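Side-chain contacts in ABC transporter, periplasmic substrate-binding protein (Vibrio cholerae O1 biovar eltor, PDB 1TWY), which probably captures phosphate in the periplasm and hands it to an ABC-type membrane transporter for uptake: residues 40-45 / 253-258; 44-49 / 58-63. All blocks are in the same frame, centred on the assembly; numbering follows the deposited sequence.

From the N terminus, the chain runs through strand 29-34 into helix 36-52, which serves both contacts. Contact 2 closes first. The chain turns after the helix and comes back as strand 57-62, so 44-49 meets 58-63 across a short local loop. Contact 1 closes a far longer loop. More than 200 residues, including the second lobe, lie between 40-45 and 253-258. The span of contact 2 lies within that of contact 1, and their first segments overlap at Val44 and Leu45. Their centres are about 7 Å apart. Together they tie helix 36-52 to a sheet strand and to helix 250-260, and Tyr49 touches Phe255 and Phe258.

Contact 1: 40-45 / 253-258; sequences RIMDVL and KEFIAF
Leu45, Phe255 and Phe258 bury the most surface where helix 36-52 meets helix 250-260. Phe258 comes closest. Its CE2 lies 3.3 Å from Leu45 O, the backbone carbonyl oxygen, and its CZ is 3.5 Å from the same oxygen. The carbonyl approaches the ring obliquely. No hydrogen bond crosses here, and that oxygen already accepts the in-helix bond from Tyr49 N. The side chain of Leu45 meets the ring through its first carbon, with CB 4.0 Å from Phe258 CE2. The branched end leads away from the ring.

One turn earlier on the second helix, Phe255 makes the other half of the contact. Its CG is trans to the backbone nitrogen (chi1 -170°), which extends the ring toward helix 36-52. There it meets selenomethionine Met42. The selenium SE sits 3.8 Å from Phe255 CZ and 3.9 Å from Phe255 CE2. It lies near the ring plane, 80° off the normal, so it touches the edge and not a face. This is a Met-aromatic contact. Two bends in the Met42 chain, at chi2 and chi3, carry SE to the ring edge.

All four touching residues are buried. Tyr49 packs against both phenylalanines, edge-to-face with Phe255. Val60 and Ile241 also touch Met42, from strands 57-62 and 236-243. The arrangement is apolar helix-helix packing within one lobe of the periplasmic binding protein fold. It joins a helix near the N terminus to one near the C terminus, as expected where the chain returns to its first lobe.

Contact 2: 44-49 / 58-63; sequences VLAEKY and VAVQGV
Ala46 turns its methyl group toward strand 57-62 and meets two valines there. Ala46 CB is 4.0 Å from Val58 CG1 and 3.9 Å from Val60 CG2. Val58 can be followed outward from the strand. Its CB lies 4.0 Å from Ala46 CB. CG1 points opposite the backbone nitrogen (chi1 -179°) and rests on the same methyl. CG2, the other branch, reaches Tyr49 instead, at 4.2 Å from Tyr49 CD2, and comes to that ring at a slant. Val58 therefore divides its two methyls between residues nearly one helical turn apart. Val60 has the same rotamer, yet only its CG2 meets Ala46.

The packing is methyl on methyl and methyl on ring, and no hydrogen bond crosses between the segments. The axes of helix 44-49 and strand 58-62 run antiparallel, at 174°, and come within 8.9 Å, with the small Ala46 side chain facing the strand. Helix 36-52 is the crossover of the beta-alpha-beta unit formed with strands 29-34 and 57-62. Those two strands pair in parallel, and Ile32 of strand 29-34 touches both valines. Helix 250-260 packs on Tyr49, and helix 262-270 packs on Leu45.

Contact 1: 40-45 / 253-258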
ATOM      1  N   ARG A  40      -5.477   7.929  -5.260  1.00 25.51           N
ATOM      2  CA  ARG A  40      -6.911   7.530  -5.001  1.00 24.47           C
ATOM      3  C   ARG A  40      -7.469   8.503  -3.913  1.00 22.50           C
ATOM      4  O   ARG A  40      -8.407   9.255  -4.135  1.00 31.25           O
ATOM      5  CB  ARG A  40      -6.951   6.067  -4.517  1.00 28.12           C
ATOM      6  CG  ARG A  40      -6.446   5.051  -5.608  1.00 39.53           C
ATOM      7  CD  ARG A  40      -6.884   3.587  -5.356  1.00 42.41           C
ATOM      8  NE  ARG A  40      -8.330   3.553  -5.145  1.00 52.26           N
ATOM      9  CZ  ARG A  40      -8.943   3.020  -4.094  1.00 58.66           C
ATOM     10  NH1 ARG A  40      -8.254   2.453  -3.098  1.00 60.89           N
ATOM     11  NH2 ARG A  40     -10.267   3.060  -4.038  1.00 56.42           N
ATOM     12  N   ILE A  41      -6.747   8.696  -2.832  1.00 21.33           N
ATOM     13  CA  ILE A  41      -7.248   9.632  -1.793  1.00 22.96           C
ATOM     14  C   ILE A  41      -6.906  11.065  -2.120  1.00 25.13           C
ATOM     15  O   ILE A  41      -7.678  11.958  -1.859  1.00 20.35           O
ATOM     16  CB  ILE A  41      -6.796   9.191  -0.396  1.00 23.93           C
ATOM     17  CG1 ILE A  41      -7.475   9.973   0.731  1.00 23.65           C
ATOM     18  CG2 ILE A  41      -5.242   9.295  -0.190  1.00 20.44           C
ATOM     19  CD1 ILE A  41      -9.095   9.856   0.744  1.00 28.87           C
HETATM   20  N   MSE A  42      -5.782  11.289  -2.839  1.00 21.71           N
HETATM   21  CA  MSE A  42      -5.436  12.673  -3.159  1.00 18.13           C
HETATM   22  C   MSE A  42      -6.418  13.334  -4.087  1.00 18.41           C
HETATM   23  O   MSE A  42      -6.673  14.525  -3.999  1.00 23.16           O
HETATM   24  CB  MSE A  42      -3.974  12.844  -3.683  1.00 16.88           C
HETATM   25  CG  MSE A  42      -3.464  14.177  -3.907  1.00 16.41           C
HETATM   26 SE   MSE A  42      -3.343  15.101  -2.134  1.00 27.36          SE
HETATM   27  CE  MSE A  42      -2.158  13.913  -1.182  1.00 22.14           C
ATOM     28  N   ASP A  43      -6.982  12.519  -4.989  1.00 22.71           N
ATOM     29  CA  ASP A  43      -8.010  13.061  -5.851  1.00 23.71           C
ATOM     30  C   ASP A  43      -9.204  13.687  -5.059  1.00 27.11           C
ATOM     31  O   ASP A  43      -9.682  14.780  -5.323  1.00 26.35           O
ATOM     32  CB  ASP A  43      -8.569  11.941  -6.710  1.00 25.19           C
ATOM     33  CG  ASP A  43      -7.723  11.623  -7.954  1.00 27.55           C
ATOM     34  OD1 ASP A  43      -6.813  12.418  -8.346  1.00 27.32           O
ATOM     35  OD2 ASP A  43      -7.826  10.506  -8.418  1.00 29.63           O
ATOM     36  N   VAL A  44      -9.612  12.993  -4.029  1.00 25.06           N
ATOM     37  CA  VAL A  44     -10.628  13.568  -3.108  1.00 23.40           C
ATOM     38  C   VAL A  44     -10.166  14.788  -2.325  1.00 26.82           C
ATOM     39  O   VAL A  44     -10.899  15.780  -2.203  1.00 27.51           O
ATOM     40  CB  VAL A  44     -11.046  12.538  -2.113  1.00 22.10           C
ATOM     41  CG1 VAL A  44     -12.172  13.093  -1.211  1.00 28.31           C
ATOM     42  CG2 VAL A  44     -11.593  11.246  -2.823  1.00 25.23           C
ATOM     43  N   LEU A  45      -8.958  14.765  -1.822  1.00 22.53           N
ATOM     44  CA  LEU A  45      -8.462  15.884  -1.031  1.00 23.96           C
ATOM     45  C   LEU A  45      -8.373  17.122  -1.910  1.00 24.99           C
ATOM     46  O   LEU A  45      -8.640  18.227  -1.482  1.00 28.29           O
ATOM     47  CB  LEU A  45      -7.123  15.526  -0.376  1.00 22.62           C
ATOM     48  CG  LEU A  45      -7.233  14.365   0.579  1.00 22.19           C
ATOM     49  CD1 LEU A  45      -5.871  13.922   1.005  1.00 23.56           C
ATOM     50  CD2 LEU A  45      -8.055  14.859   1.868  1.00 24.97           C
ATOM     51  N   LYS A 253       2.713  25.764   0.157  1.00 32.11           N
ATOM     52  CA  LYS A 253       2.633  25.717   1.618  1.00 33.34           C
ATOM     53  C   LYS A 253       1.175  25.654   2.124  1.00 32.47           C
ATOM     54  O   LYS A 253       0.834  24.914   3.025  1.00 30.12           O
ATOM     55  CB  LYS A 253       3.394  26.916   2.222  1.00 37.14           C
ATOM     56  CG  LYS A 253       4.892  26.788   1.923  1.00 48.35           C
ATOM     57  CD  LYS A 253       5.844  27.594   2.865  1.00 52.77           C
ATOM     58  CE  LYS A 253       5.454  29.051   3.038  1.00 54.28           C
ATOM     59  NZ  LYS A 253       6.695  29.925   3.122  1.00 50.50           N
ATOM     60  N   GLU A 254       0.282  26.393   1.498  1.00 29.61           N
ATOM     61  CA  GLU A 254      -1.109  26.343   1.815  1.00 31.38           C
ATOM     62  C   GLU A 254      -1.771  24.950   1.551  1.00 26.57           C
ATOM     63  O   GLU A 254      -2.581  24.490   2.356  1.00 29.60           O
ATOM     64  CB  GLU A 254      -1.830  27.459   1.061  1.00 34.12           C
ATOM     65  CG  GLU A 254      -3.246  27.691   1.480  1.00 41.62           C
ATOM     66  CD  GLU A 254      -3.837  29.012   0.920  1.00 56.36           C
ATOM     67  OE1 GLU A 254      -3.103  29.860   0.326  1.00 56.62           O
ATOM     68  OE2 GLU A 254      -5.055  29.198   1.077  1.00 61.21           O
ATOM     69  N   PHE A 255      -1.420  24.314   0.455  1.00 26.78           N
ATOM     70  CA  PHE A 255      -1.957  22.964   0.224  1.00 27.56           C
ATOM     71  C   PHE A 255      -1.380  21.954   1.257  1.00 21.23           C
ATOM     72  O   PHE A 255      -2.136  21.080   1.812  1.00 23.95           O
ATOM     73  CB  PHE A 255      -1.687  22.492  -1.208  1.00 24.00           C
ATOM     74  CG  PHE A 255      -2.411  21.252  -1.537  1.00 26.84           C
ATOM     75  CD1 PHE A 255      -3.799  21.214  -1.523  1.00 27.88           C
ATOM     76  CD2 PHE A 255      -1.721  20.078  -1.834  1.00 26.58           C
ATOM     77  CE1 PHE A 255      -4.471  20.095  -1.800  1.00 26.09           C
ATOM     78  CE2 PHE A 255      -2.405  18.906  -2.104  1.00 27.41           C
ATOM     79  CZ  PHE A 255      -3.743  18.894  -2.112  1.00 24.17           C
ATOM     80  N   ILE A 256      -0.104  22.043   1.530  1.00 24.00           N
ATOM     81  CA  ILE A 256       0.528  21.196   2.557  1.00 23.29           C
ATOM     82  C   ILE A 256      -0.131  21.361   3.930  1.00 23.10           C
ATOM     83  O   ILE A 256      -0.554  20.359   4.597  1.00 23.04           O
ATOM     84  CB  ILE A 256       2.043  21.467   2.641  1.00 22.19           C
ATOM     85  CG1 ILE A 256       2.740  21.116   1.324  1.00 22.57           C
ATOM     86  CG2 ILE A 256       2.702  20.680   3.789  1.00 23.89           C
ATOM     87  CD1 ILE A 256       2.983  19.608   1.139  1.00 29.52           C
ATOM     88  N   ALA A 257      -0.340  22.614   4.358  1.00 25.00           N
ATOM     89  CA  ALA A 257      -1.173  22.824   5.536  1.00 24.99           C
ATOM     90  C   ALA A 257      -2.552  22.159   5.599  1.00 24.60           C
ATOM     91  O   ALA A 257      -2.941  21.558   6.613  1.00 24.98           O
ATOM     92  CB  ALA A 257      -1.392  24.398   5.807  1.00 21.15           C
ATOM     93  N   PHE A 258      -3.277  22.302   4.528  1.00 24.42           N
ATOM     94  CA  PHE A 258      -4.552  21.626   4.398  1.00 24.59           C
ATOM     95  C   PHE A 258      -4.425  20.075   4.578  1.00 20.85           C
ATOM     96  O   PHE A 258      -5.268  19.436   5.161  1.00 19.41           O
ATOM     97  CB  PHE A 258      -5.141  21.917   3.028  1.00 19.87           C
ATOM     98  CG  PHE A 258      -6.270  21.017   2.651  1.00 22.28           C
ATOM     99  CD1 PHE A 258      -7.477  21.142   3.217  1.00 26.89           C
ATOM    100  CD2 PHE A 258      -6.066  19.971   1.680  1.00 23.97           C
ATOM    101  CE1 PHE A 258      -8.499  20.316   2.872  1.00 27.25           C
ATOM    102  CE2 PHE A 258      -7.094  19.157   1.322  1.00 28.92           C
ATOM    103  CZ  PHE A 258      -8.313  19.329   1.873  1.00 31.66           C
TER

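Contact 2: 44-49 / 58-63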
ATOM      1  N   VAL A  44      -9.612  12.993  -4.029  1.00 25.06           N
ATOM      2  CA  VAL A  44     -10.628  13.568  -3.108  1.00 23.40           C
ATOM      3  C   VAL A  44     -10.166  14.788  -2.325  1.00 26.82           C
ATOM      4  O   VAL A  44     -10.899  15.780  -2.203  1.00 27.51           O
ATOM      5  CB  VAL A  44     -11.046  12.538  -2.113  1.00 22.10           C
ATOM      6  CG1 VAL A  44     -12.172  13.093  -1.211  1.00 28.31           C
ATOM      7  CG2 VAL A  44     -11.593  11.246  -2.823  1.00 25.23           C
ATOM      8  N   LEU A  45      -8.958  14.765  -1.822  1.00 22.53           N
ATOM      9  CA  LEU A  45      -8.462  15.884  -1.031  1.00 23.96           C
ATOM     10  C   LEU A  45      -8.373  17.122  -1.910  1.00 24.99           C
ATOM     11  O   LEU A  45      -8.640  18.227  -1.482  1.00 28.29           O
ATOM     12  CB  LEU A  45      -7.123  15.526  -0.376  1.00 22.62           C
ATOM     13  CG  LEU A  45      -7.233  14.365   0.579  1.00 22.19           C
ATOM     14  CD1 LEU A  45      -5.871  13.922   1.005  1.00 23.56           C
ATOM     15  CD2 LEU A  45      -8.055  14.859   1.868  1.00 24.97           C
ATOM     16  N   ALA A  46      -7.851  16.929  -3.113  1.00 24.42           N
ATOM     17  CA  ALA A  46      -7.655  18.021  -4.056  1.00 26.00           C
ATOM     18  C   ALA A  46      -9.038  18.672  -4.397  1.00 33.28           C
ATOM     19  O   ALA A  46      -9.201  19.896  -4.306  1.00 33.81           O
ATOM     20  CB  ALA A  46      -6.995  17.539  -5.333  1.00 27.16           C
ATOM     21  N   GLU A  47      -9.995  17.835  -4.784  1.00 34.94           N
ATOM     22  CA  GLU A  47     -11.335  18.350  -5.122  1.00 39.60           C
ATOM     23  C   GLU A  47     -11.910  19.137  -3.922  1.00 36.40           C
ATOM     24  O   GLU A  47     -12.434  20.231  -4.087  1.00 35.78           O
ATOM     25  CB  GLU A  47     -12.257  17.213  -5.608  1.00 39.67           C
ATOM     26  CG  GLU A  47     -13.723  17.623  -5.855  1.00 49.69           C
ATOM     27  CD  GLU A  47     -14.421  16.745  -6.910  1.00 64.53           C
ATOM     28  OE1 GLU A  47     -13.833  16.474  -8.009  1.00 66.51           O
ATOM     29  OE2 GLU A  47     -15.565  16.305  -6.641  1.00 66.36           O
ATOM     30  N   LYS A  48     -11.726  18.655  -2.693  1.00 35.02           N
ATOM     31  CA  LYS A  48     -12.104  19.423  -1.518  1.00 36.72           C
ATOM     32  C   LYS A  48     -11.379  20.774  -1.437  1.00 38.21           C
ATOM     33  O   LYS A  48     -11.987  21.803  -1.148  1.00 39.20           O
ATOM     34  CB  LYS A  48     -11.907  18.581  -0.239  1.00 35.80           C
ATOM     35  CG  LYS A  48     -11.933  19.273   1.147  1.00 44.45           C
ATOM     36  CD  LYS A  48     -13.326  19.769   1.599  1.00 55.13           C
ATOM     37  CE  LYS A  48     -13.512  19.657   3.109  1.00 51.92           C
ATOM     38  NZ  LYS A  48     -14.340  18.442   3.447  1.00 58.54           N
ATOM     39  N   TYR A  49     -10.072  20.781  -1.644  1.00 37.64           N
ATOM     40  CA  TYR A  49      -9.329  22.013  -1.438  1.00 35.23           C
ATOM     41  C   TYR A  49      -9.740  23.051  -2.515  1.00 39.55           C
ATOM     42  O   TYR A  49      -9.756  24.263  -2.224  1.00 39.13           O
ATOM     43  CB  TYR A  49      -7.833  21.724  -1.495  1.00 35.51           C
ATOM     44  CG  TYR A  49      -6.893  22.922  -1.365  1.00 27.23           C
ATOM     45  CD1 TYR A  49      -6.491  23.353  -0.141  1.00 28.14           C
ATOM     46  CD2 TYR A  49      -6.393  23.555  -2.484  1.00 27.74           C
ATOM     47  CE1 TYR A  49      -5.602  24.382  -0.006  1.00 27.96           C
ATOM     48  CE2 TYR A  49      -5.520  24.651  -2.362  1.00 32.09           C
ATOM     49  CZ  TYR A  49      -5.103  25.015  -1.119  1.00 27.94           C
ATOM     50  OH  TYR A  49      -4.228  26.077  -0.940  1.00 39.43           O
ATOM     51  N   VAL A  58      -5.227  21.912  -8.557  1.00 34.68           N
ATOM     52  CA  VAL A  58      -4.292  20.909  -8.091  1.00 30.59           C
ATOM     53  C   VAL A  58      -4.332  19.752  -9.084  1.00 32.17           C
ATOM     54  O   VAL A  58      -5.296  18.998  -9.180  1.00 35.75           O
ATOM     55  CB  VAL A  58      -4.573  20.458  -6.606  1.00 32.54           C
ATOM     56  CG1 VAL A  58      -3.566  19.415  -6.116  1.00 32.51           C
ATOM     57  CG2 VAL A  58      -4.463  21.583  -5.652  1.00 34.71           C
ATOM     58  N   ALA A  59      -3.260  19.599  -9.798  1.00 30.56           N
ATOM     59  CA  ALA A  59      -3.094  18.510 -10.747  1.00 31.30           C
ATOM     60  C   ALA A  59      -2.512  17.275 -10.040  1.00 28.87           C
ATOM     61  O   ALA A  59      -1.336  17.317  -9.633  1.00 27.82           O
ATOM     62  CB  ALA A  59      -2.171  18.959 -11.836  1.00 32.19           C
ATOM     63  N   VAL A  60      -3.277  16.193  -9.971  1.00 26.34           N
ATOM     64  CA  VAL A  60      -2.852  15.010  -9.279  1.00 23.95           C
ATOM     65  C   VAL A  60      -2.391  14.083 -10.376  1.00 24.73           C
ATOM     66  O   VAL A  60      -3.191  13.659 -11.190  1.00 24.44           O
ATOM     67  CB  VAL A  60      -3.993  14.374  -8.421  1.00 23.11           C
ATOM     68  CG1 VAL A  60      -3.499  13.094  -7.674  1.00 20.27           C
ATOM     69  CG2 VAL A  60      -4.515  15.368  -7.443  1.00 27.02           C
ATOM     70  N   GLN A  61      -1.147  13.672 -10.329  1.00 21.01           N
ATOM     71  CA  GLN A  61      -0.559  12.916 -11.397  1.00 21.47           C
ATOM     72  C   GLN A  61      -0.135  11.573 -10.901  1.00 21.81           C
ATOM     73  O   GLN A  61       0.891  11.441 -10.267  1.00 21.79           O
ATOM     74  CB  GLN A  61       0.696  13.625 -11.956  1.00 24.11           C
ATOM     75  CG  GLN A  61       0.437  14.968 -12.526  1.00 22.02           C
ATOM     76  CD  GLN A  61       1.666  15.654 -13.191  1.00 29.80           C
ATOM     77  OE1 GLN A  61       1.459  16.480 -14.118  1.00 35.78           O
ATOM     78  NE2 GLN A  61       2.869  15.267 -12.838  1.00 23.84           N
ATOM     79  N   GLY A  62      -0.878  10.550 -11.289  1.00 20.32           N
ATOM     80  CA  GLY A  62      -0.577   9.230 -10.795  1.00 22.29           C
ATOM     81  C   GLY A  62       0.351   8.553 -11.769  1.00 21.36           C
ATOM     82  O   GLY A  62      -0.080   8.017 -12.854  1.00 22.58           O
ATOM     83  N   VAL A  63       1.653   8.569 -11.439  1.00 21.43           N
ATOM     84  CA  VAL A  63       2.732   7.999 -12.280  1.00 21.70           C
ATOM     85  C   VAL A  63       3.623   7.023 -11.560  1.00 18.28           C
ATOM     86  O   VAL A  63       4.688   6.627 -12.135  1.00 20.25           O
ATOM     87  CB  VAL A  63       3.618   9.102 -12.849  1.00 22.54           C
ATOM     88  CG1 VAL A  63       2.827   9.852 -13.907  1.00 19.69           C
ATOM     89  CG2 VAL A  63       4.108  10.081 -11.764  1.00 20.55           C
TER